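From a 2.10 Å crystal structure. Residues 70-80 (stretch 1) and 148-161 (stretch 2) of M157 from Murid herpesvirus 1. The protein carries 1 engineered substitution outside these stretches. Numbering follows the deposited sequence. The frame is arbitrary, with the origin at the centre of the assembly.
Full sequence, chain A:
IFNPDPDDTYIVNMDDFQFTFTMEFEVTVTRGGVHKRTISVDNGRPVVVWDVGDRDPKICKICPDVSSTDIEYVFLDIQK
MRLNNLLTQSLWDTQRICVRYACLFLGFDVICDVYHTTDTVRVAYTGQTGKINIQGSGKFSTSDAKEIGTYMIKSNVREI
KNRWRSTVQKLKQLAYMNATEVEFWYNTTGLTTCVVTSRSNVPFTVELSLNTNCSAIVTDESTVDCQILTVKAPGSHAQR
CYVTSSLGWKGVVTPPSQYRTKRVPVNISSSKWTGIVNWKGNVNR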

ATOM      1  N   ASP A  70      15.227 -11.032  -7.715  1.00 28.81           N
ATOM      2  CA  ASP A  70      15.267 -10.259  -6.467  1.00 28.79           C
ATOM      3  C   ASP A  70      14.490 -11.004  -5.362  1.00 27.80           C
ATOM      4  O   ASP A  70      13.532 -11.726  -5.662  1.00 26.26           O
ATOM      5  CB  ASP A  70      14.694  -8.842  -6.681  1.00 29.01           C
ATOM      6  CG  ASP A  70      15.703  -7.881  -7.305  1.00 32.52           C
ATOM      7  OD1 ASP A  70      16.877  -7.827  -6.849  1.00 35.80           O
ATOM      8  OD2 ASP A  70      15.314  -7.154  -8.243  1.00 35.08           O
ATOM      9  N   ILE A  71      14.910 -10.826  -4.105  1.00 26.36           N
ATOM     10  CA  ILE A  71      14.292 -11.534  -2.969  1.00 26.68           C
ATOM     11  C   ILE A  71      12.772 -11.340  -2.898  1.00 25.64           C
ATOM     12  O   ILE A  71      12.040 -12.303  -2.710  1.00 25.41           O
ATOM     13  CB  ILE A  71      14.968 -11.164  -1.576  1.00 27.55           C
ATOM     14  CG1 ILE A  71      14.211 -11.805  -0.413  1.00 28.21           C
ATOM     15  CG2 ILE A  71      15.011  -9.676  -1.341  1.00 27.91           C
ATOM     16  CD1 ILE A  71      14.379 -13.306  -0.368  1.00 32.62           C
ATOM     17  N   GLU A  72      12.298 -10.110  -3.090  1.00 24.71           N
ATOM     18  CA  GLU A  72      10.851  -9.830  -3.024  1.00 25.81           C
ATOM     19  C   GLU A  72      10.075 -10.642  -4.037  1.00 25.45           C
ATOM     20  O   GLU A  72       9.061 -11.244  -3.695  1.00 24.05           O
ATOM     21  CB  GLU A  72      10.543  -8.340  -3.216  1.00 26.03           C
ATOM     22  CG  GLU A  72      11.326  -7.380  -2.317  1.00 27.80           C
ATOM     23  CD  GLU A  72      12.693  -7.003  -2.886  1.00 31.18           C
ATOM     24  OE1 GLU A  72      13.405  -7.882  -3.408  1.00 34.66           O
ATOM     25  OE2 GLU A  72      13.082  -5.830  -2.774  1.00 30.70           O
ATOM     26  N   TYR A  73      10.568 -10.656  -5.280  1.00 26.51           N
ATOM     27  CA  TYR A  73       9.928 -11.387  -6.370  1.00 26.99           C
ATOM     28  C   TYR A  73       9.904 -12.876  -6.082  1.00 26.14           C
ATOM     29  O   TYR A  73       8.875 -13.538  -6.223  1.00 26.86           O
ATOM     30  CB  TYR A  73      10.639 -11.149  -7.717  1.00 28.19           C
ATOM     31  CG  TYR A  73      10.054 -12.047  -8.802  1.00 32.36           C
ATOM     32  CD1 TYR A  73       9.049 -11.584  -9.641  1.00 35.93           C
ATOM     33  CD2 TYR A  73      10.456 -13.384  -8.936  1.00 35.80           C
ATOM     34  CE1 TYR A  73       8.474 -12.414 -10.609  1.00 38.18           C
ATOM     35  CE2 TYR A  73       9.885 -14.217  -9.902  1.00 37.45           C
ATOM     36  CZ  TYR A  73       8.893 -13.719 -10.732  1.00 38.70           C
ATOM     37  OH  TYR A  73       8.300 -14.523 -11.690  1.00 41.76           O
ATOM     38  N   VAL A  74      11.059 -13.407  -5.700  1.00 24.90           N
ATOM     39  CA  VAL A  74      11.195 -14.831  -5.420  1.00 23.39           C
ATOM     40  C   VAL A  74      10.322 -15.254  -4.231  1.00 22.68           C
ATOM     41  O   VAL A  74       9.690 -16.303  -4.287  1.00 23.87           O
ATOM     42  CB  VAL A  74      12.687 -15.211  -5.191  1.00 23.40           C
ATOM     43  CG1 VAL A  74      12.836 -16.626  -4.631  1.00 22.95           C
ATOM     44  CG2 VAL A  74      13.480 -15.063  -6.503  1.00 23.00           C
ATOM     45  N   PHE A  75      10.281 -14.445  -3.167  1.00 22.58           N
ATOM     46  CA  PHE A  75       9.415 -14.744  -2.020  1.00 22.55           C
ATOM     47  C   PHE A  75       7.963 -14.939  -2.475  1.00 22.77           C
ATOM     48  O   PHE A  75       7.316 -15.926  -2.137  1.00 23.35           O
ATOM     49  CB  PHE A  75       9.491 -13.636  -0.959  1.00 22.49           C
ATOM     50  CG  PHE A  75       8.624 -13.905   0.226  1.00 22.58           C
ATOM     51  CD1 PHE A  75       9.040 -14.793   1.214  1.00 21.80           C
ATOM     52  CD2 PHE A  75       7.362 -13.326   0.328  1.00 21.93           C
ATOM     53  CE1 PHE A  75       8.228 -15.098   2.276  1.00 19.74           C
ATOM     54  CE2 PHE A  75       6.559 -13.593   1.433  1.00 22.56           C
ATOM     55  CZ  PHE A  75       6.984 -14.472   2.397  1.00 22.99           C
ATOM     56  N   LEU A  76       7.472 -14.006  -3.278  1.00 23.91           N
ATOM     57  CA  LEU A  76       6.097 -14.036  -3.774  1.00 25.49           C
ATOM     58  C   LEU A  76       5.843 -15.203  -4.731  1.00 26.72           C
ATOM     59  O   LEU A  76       4.774 -15.817  -4.702  1.00 26.86           O
ATOM     60  CB  LEU A  76       5.809 -12.720  -4.495  1.00 26.52           C
ATOM     61  CG  LEU A  76       5.728 -11.514  -3.551  1.00 26.45           C
ATOM     62  CD1 LEU A  76       5.790 -10.212  -4.325  1.00 27.00           C
ATOM     63  CD2 LEU A  76       4.467 -11.584  -2.722  1.00 25.86           C
ATOM     64  N   ASP A  77       6.834 -15.485  -5.580  1.00 26.36           N
ATOM     65  CA  ASP A  77       6.789 -16.609  -6.524  1.00 27.29           C
ATOM     66  C   ASP A  77       6.676 -17.935  -5.783  1.00 26.02           C
ATOM     67  O   ASP A  77       5.846 -18.756  -6.108  1.00 27.19           O
ATOM     68  CB  ASP A  77       8.040 -16.598  -7.423  1.00 28.16           C
ATOM     69  CG  ASP A  77       7.926 -17.559  -8.598  1.00 31.80           C
ATOM     70  OD1 ASP A  77       8.962 -18.121  -9.012  1.00 36.93           O
ATOM     71  OD2 ASP A  77       6.808 -17.759  -9.101  1.00 35.72           O
ATOM     72  N   ILE A  78       7.503 -18.119  -4.767  1.00 26.10           N
ATOM     73  CA  ILE A  78       7.444 -19.299  -3.918  1.00 26.18           C
ATOM     74  C   ILE A  78       6.092 -19.447  -3.197  1.00 27.23           C
ATOM     75  O   ILE A  78       5.530 -20.541  -3.163  1.00 27.73           O
ATOM     76  CB  ILE A  78       8.593 -19.316  -2.892  1.00 25.79           C
ATOM     77  CG1 ILE A  78       9.949 -19.494  -3.609  1.00 25.80           C
ATOM     78  CG2 ILE A  78       8.349 -20.404  -1.848  1.00 25.28           C
ATOM     79  CD1 ILE A  78      11.153 -19.536  -2.667  1.00 24.32           C
ATOM     80  N   GLN A  79       5.581 -18.357  -2.618  1.00 26.90           N
ATOM     81  CA  GLN A  79       4.252 -18.389  -1.994  1.00 27.48           C
ATOM     82  C   GLN A  79       3.165 -18.735  -3.017  1.00 28.22           C
ATOM     83  O   GLN A  79       2.298 -19.565  -2.750  1.00 28.93           O
ATOM     84  CB  GLN A  79       3.927 -17.039  -1.315  1.00 27.32           C
ATOM     85  CG  GLN A  79       4.807 -16.683  -0.106  1.00 24.90           C
ATOM     86  CD  GLN A  79       4.781 -17.731   0.998  1.00 25.47           C
ATOM     87  OE1 GLN A  79       3.785 -18.424   1.193  1.00 28.18           O
ATOM     88  NE2 GLN A  79       5.883 -17.846   1.731  1.00 26.72           N
ATOM     89  N   LYS A  80       3.209 -18.116  -4.188  1.00 30.02           N
ATOM     90  CA  LYS A  80       2.253 -18.457  -5.227  1.00 32.81           C
ATOM     91  C   LYS A  80       2.263 -19.958  -5.548  1.00 34.26           C
ATOM     92  O   LYS A  80       1.205 -20.584  -5.564  1.00 34.76           O
ATOM     93  CB  LYS A  80       2.470 -17.626  -6.488  1.00 32.92           C
ATOM     94  CG  LYS A  80       1.215 -17.552  -7.338  1.00 36.15           C
ATOM     95  CD  LYS A  80       1.407 -16.773  -8.623  1.00 39.76           C
ATOM     96  CE  LYS A  80       2.125 -17.603  -9.660  1.00 42.71           C
ATOM     97  NZ  LYS A  80       2.182 -16.903 -10.967  1.00 45.96           N
ATOM     98  N   ILE A 148       8.881 -20.899   8.245  1.00 47.22           N
ATOM     99  CA  ILE A 148       9.959 -20.841   7.262  1.00 45.94           C
ATOM    100  C   ILE A 148       9.872 -19.545   6.460  1.00 43.98           C
ATOM    101  O   ILE A 148      10.905 -18.914   6.191  1.00 44.27           O
ATOM    102  CB  ILE A 148       9.927 -22.059   6.300  1.00 46.41           C
ATOM    103  CG1 ILE A 148       9.781 -23.372   7.087  1.00 47.69           C
ATOM    104  CG2 ILE A 148      11.196 -22.100   5.435  1.00 46.76           C
ATOM    105  CD1 ILE A 148       8.324 -23.737   7.437  1.00 48.33           C
ATOM    106  N   GLY A 149       8.636 -19.162   6.092  1.00 41.51           N
ATOM    107  CA  GLY A 149       8.383 -17.961   5.297  1.00 37.77           C
ATOM    108  C   GLY A 149       9.092 -16.763   5.871  1.00 35.85           C
ATOM    109  O   GLY A 149       9.891 -16.127   5.189  1.00 35.75           O
ATOM    110  N   THR A 150       8.826 -16.468   7.144  1.00 34.06           N
ATOM    111  CA  THR A 150       9.470 -15.336   7.814  1.00 32.62           C
ATOM    112  C   THR A 150      11.002 -15.479   7.842  1.00 33.88           C
ATOM    113  O   THR A 150      11.735 -14.471   7.775  1.00 33.61           O
ATOM    114  CB  THR A 150       8.900 -15.154   9.239  1.00 32.65           C
ATOM    115  OG1 THR A 150       7.481 -14.912   9.156  1.00 28.62           O
ATOM    116  CG2 THR A 150       9.578 -13.983   9.965  1.00 31.63           C
ATOM    117  N   TYR A 151      11.485 -16.724   7.941  1.00 33.85           N
ATOM    118  CA  TYR A 151      12.927 -17.006   7.933  1.00 33.99           C
ATOM    119  C   TYR A 151      13.617 -16.386   6.702  1.00 32.45           C
ATOM    120  O   TYR A 151      14.616 -15.701   6.843  1.00 32.40           O
ATOM    121  CB  TYR A 151      13.193 -18.525   8.023  1.00 35.10           C
ATOM    122  CG  TYR A 151      14.597 -18.907   7.595  1.00 39.74           C
ATOM    123  CD1 TYR A 151      15.690 -18.737   8.461  1.00 42.92           C
ATOM    124  CD2 TYR A 151      14.838 -19.400   6.312  1.00 43.33           C
ATOM    125  CE1 TYR A 151      16.993 -19.077   8.059  1.00 46.25           C
ATOM    126  CE2 TYR A 151      16.135 -19.731   5.899  1.00 46.84           C
ATOM    127  CZ  TYR A 151      17.202 -19.569   6.774  1.00 47.69           C
ATOM    128  OH  TYR A 151      18.474 -19.908   6.344  1.00 51.00           O
ATOM    129  N   MET A 152      13.055 -16.619   5.515  1.00 31.38           N
ATOM    130  CA  MET A 152      13.563 -16.065   4.262  1.00 30.46           C
ATOM    131  C   MET A 152      13.620 -14.544   4.275  1.00 29.44           C
ATOM    132  O   MET A 152      14.592 -13.947   3.823  1.00 29.26           O
ATOM    133  CB  MET A 152      12.742 -16.559   3.069  1.00 31.25           C
ATOM    134  CG  MET A 152      13.191 -15.961   1.707  1.00 34.30           C
ATOM    135  SD  MET A 152      12.510 -16.748   0.213  1.00 39.51           S
ATOM    136  CE  MET A 152      13.817 -17.864  -0.251  1.00 42.11           C
ATOM    137  N   ILE A 153      12.558 -13.909   4.760  1.00 28.40           N
ATOM    138  CA  ILE A 153      12.556 -12.461   4.909  1.00 26.53           C
ATOM    139  C   ILE A 153      13.642 -12.017   5.912  1.00 26.74           C
ATOM    140  O   ILE A 153      14.453 -11.132   5.618  1.00 26.50           O
ATOM    141  CB  ILE A 153      11.144 -11.973   5.329  1.00 26.56           C
ATOM    142  CG1 ILE A 153      10.136 -12.258   4.196  1.00 25.26           C
ATOM    143  CG2 ILE A 153      11.186 -10.471   5.682  1.00 24.47           C
ATOM    144  CD1 ILE A 153       8.730 -12.249   4.674  1.00 32.63           C
ATOM    145  N   LYS A 154      13.646 -12.642   7.091  1.00 26.21           N
ATOM    146  CA  LYS A 154      14.624 -12.366   8.134  1.00 26.32           C
ATOM    147  C   LYS A 154      16.055 -12.459   7.596  1.00 26.37           C
ATOM    148  O   LYS A 154      16.876 -11.566   7.823  1.00 26.52           O
ATOM    149  CB  LYS A 154      14.433 -13.340   9.308  1.00 27.01           C
ATOM    150  CG  LYS A 154      15.512 -13.233  10.401  1.00 29.94           C
ATOM    151  CD  LYS A 154      15.545 -11.826  11.011  1.00 33.98           C
ATOM    152  CE  LYS A 154      16.787 -11.628  11.897  1.00 36.38           C
ATOM    153  NZ  LYS A 154      16.642 -12.369  13.191  1.00 36.34           N
ATOM    154  N   SER A 155      16.337 -13.529   6.857  1.00 25.69           N
ATOM    155  CA  SER A 155      17.672 -13.768   6.316  1.00 25.96           C
ATOM    156  C   SER A 155      18.138 -12.727   5.304  1.00 25.13           C
ATOM    157  O   SER A 155      19.313 -12.687   4.968  1.00 24.68           O
ATOM    158  CB  SER A 155      17.727 -15.147   5.682  1.00 25.68           C
ATOM    159  OG  SER A 155      17.275 -16.115   6.604  1.00 29.83           O
ATOM    160  N   ASN A 156      17.215 -11.898   4.819  1.00 24.33           N
ATOM    161  CA  ASN A 156      17.531 -10.942   3.768  1.00 25.07           C
ATOM    162  C   ASN A 156      17.165  -9.515   4.153  1.00 25.37           C
ATOM    163  O   ASN A 156      17.028  -8.657   3.295  1.00 25.59           O
ATOM    164  CB  ASN A 156      16.832 -11.360   2.467  1.00 24.95           C
ATOM    165  CG  ASN A 156      17.329 -12.701   1.957  1.00 26.75           C
ATOM    166  OD1 ASN A 156      18.438 -12.794   1.442  1.00 27.43           O
ATOM    167  ND2 ASN A 156      16.530 -13.753   2.146  1.00 25.95           N
ATOM    168  N   VAL A 157      17.006  -9.271   5.447  1.00 25.77           N
ATOM    169  CA  VAL A 157      16.568  -7.962   5.942  1.00 26.27           C
ATOM    170  C   VAL A 157      17.462  -6.824   5.424  1.00 26.10           C
ATOM    171  O   VAL A 157      16.957  -5.838   4.864  1.00 24.75           O
ATOM    172  CB  VAL A 157      16.505  -7.940   7.493  1.00 26.64           C
ATOM    173  CG1 VAL A 157      16.105  -6.552   8.018  1.00 27.91           C
ATOM    174  CG2 VAL A 157      15.502  -8.950   7.958  1.00 28.18           C
ATOM    175  N   ARG A 158      18.776  -6.962   5.604  1.00 25.47           N
ATOM    176  CA  ARG A 158      19.716  -5.908   5.164  1.00 26.43           C
ATOM    177  C   ARG A 158      19.525  -5.505   3.700  1.00 26.03           C
ATOM    178  O   ARG A 158      19.490  -4.321   3.381  1.00 25.50           O
ATOM    179  CB  ARG A 158      21.176  -6.333   5.353  1.00 27.35           C
ATOM    180  CG  ARG A 158      21.640  -6.442   6.796  1.00 31.02           C
ATOM    181  CD  ARG A 158      23.084  -7.012   6.840  1.00 35.97           C
ATOM    182  NE  ARG A 158      23.665  -7.033   8.187  1.00 37.90           N
ATOM    183  CZ  ARG A 158      23.367  -7.934   9.127  1.00 40.57           C
ATOM    184  NH1 ARG A 158      22.472  -8.889   8.872  1.00 38.68           N
ATOM    185  NH2 ARG A 158      23.968  -7.879  10.324  1.00 39.87           N
ATOM    186  N   GLU A 159      19.415  -6.502   2.814  1.00 25.64           N
ATOM    187  CA  GLU A 159      19.241  -6.234   1.401  1.00 26.32           C
ATOM    188  C   GLU A 159      17.914  -5.500   1.133  1.00 24.61           C
ATOM    189  O   GLU A 159      17.885  -4.533   0.374  1.00 23.17           O
ATOM    190  CB  GLU A 159      19.315  -7.533   0.578  1.00 27.31           C
ATOM    191  CG  GLU A 159      19.498  -7.272  -0.892  1.00 34.32           C
ATOM    192  CD  GLU A 159      19.429  -8.525  -1.745  1.00 41.41           C
ATOM    193  OE1 GLU A 159      19.706  -9.649  -1.236  1.00 44.52           O
ATOM    194  OE2 GLU A 159      19.114  -8.369  -2.947  1.00 44.59           O
ATOM    195  N   ILE A 160      16.826  -5.986   1.739  1.00 23.06           N
ATOM    196  CA  ILE A 160      15.492  -5.378   1.552  1.00 22.70           C
ATOM    197  C   ILE A 160      15.457  -3.923   2.011  1.00 22.49           C
ATOM    198  O   ILE A 160      15.022  -3.042   1.269  1.00 22.10           O
ATOM    199  CB  ILE A 160      14.384  -6.212   2.243  1.00 21.77           C
ATOM    200  CG1 ILE A 160      14.334  -7.650   1.652  1.00 23.73           C
ATOM    201  CG2 ILE A 160      13.033  -5.554   2.041  1.00 23.42           C
ATOM    202  CD1 ILE A 160      13.516  -8.670   2.512  1.00 19.81           C
ATOM    203  N   LYS A 161      15.918  -3.671   3.233  1.00 22.69           N
ATOM    204  CA  LYS A 161      15.997  -2.313   3.776  1.00 22.83           C
ATOM    205  C   LYS A 161      16.860  -1.410   2.910  1.00 23.35           C
ATOM    206  O   LYS A 161      16.470  -0.289   2.595  1.00 22.45           O
ATOM    207  CB  LYS A 161      16.521  -2.345   5.217  1.00 22.23           C
ATOM    208  CG  LYS A 161      15.589  -3.057   6.211  1.00 22.89           C
ATOM    209  CD  LYS A 161      15.949  -2.746   7.669  1.00 22.13           C
ATOM    210  CE  LYS A 161      15.314  -1.428   8.146  1.00 22.05           C
ATOM    211  NZ  LYS A 161      15.846  -1.075   9.505  1.00 20.69           N
TER
HETATM  212  O   HOH W   1      16.653  -8.014  -3.928  1.00 54.48           O

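The contact is built chiefly from apolar side chains. Helix 71-80 runs nearly antiparallel to helix 148-154, at 170°, with the axes 11.0 Å apart at their closest, and no direct hydrogen bond joins the two stretches. Ile71 and Phe75, one helical turn apart, both point their CA-to-CB bonds toward stretch 2. Ile71 is covered most extensively. Its branched side chain reaches two neighbours at once: CD1 lies 3.6 Å from CG of Met152, while CG2 packs 3.7 Å from CG1 of Ile160, in the next helix of stretch 2. A branched aliphatic residue suits a place where the partner surface lies in more than one direction. Met152, long and unbranched, extends along the first helix; its CE is 4.0 Å from CD1 of Ile78, so one side chain touches residues two turns apart.

The Phe75 ring is engaged in two different ways. Over one face sits Ile153, whose CD1 is 4.0 Å from the centroid of the Phe75 ring and 27° off its normal, a CH-pi contact that sets a methyl group against the pi cloud. Met152 SD, by contrast, lies at the edge of the Phe75 ring, 5.5 Å from the centroid and close to the ring plane. Also at the edge is the backbone: CE1 of Phe75 is 3.5 Å from O of Gly149. Gly149 has no side chain, so its backbone lies bare against stretch 1: its O meets the ring edge, and its CA is 4.4 Å from NE2 of Gln79.

Two side chains of stretch 2 bond back to their own backbone. Asn156 ND2 donates to Met152 O at 2.6 Å, a bond that turns the amide back onto the preceding helix at the turn between the two helices. The same ND2 of Asn156 lies 3.3 Å from CD1 of Ile71, so the tethered amide also forms part of the surface against which the isoleucine packs. Ser155 OG similarly donates to Tyr151 O, at 2.7 Å, but its side chain takes no part in the contact.

At one end of the contact two acidic residues approach each other, with Asp70 OD1 4.5 Å from Glu159 OE2. Like charges this close would repel, and water 1 lies within reach of both, 2.9 Å from Asp70 OD1 and 2.7 Å from Glu159 OE2, and could donate to either; with more acceptors in reach than it has protons, whether it serves both at once is open. A carboxylate can only accept here unless it is protonated, so the water is a natural donor to it.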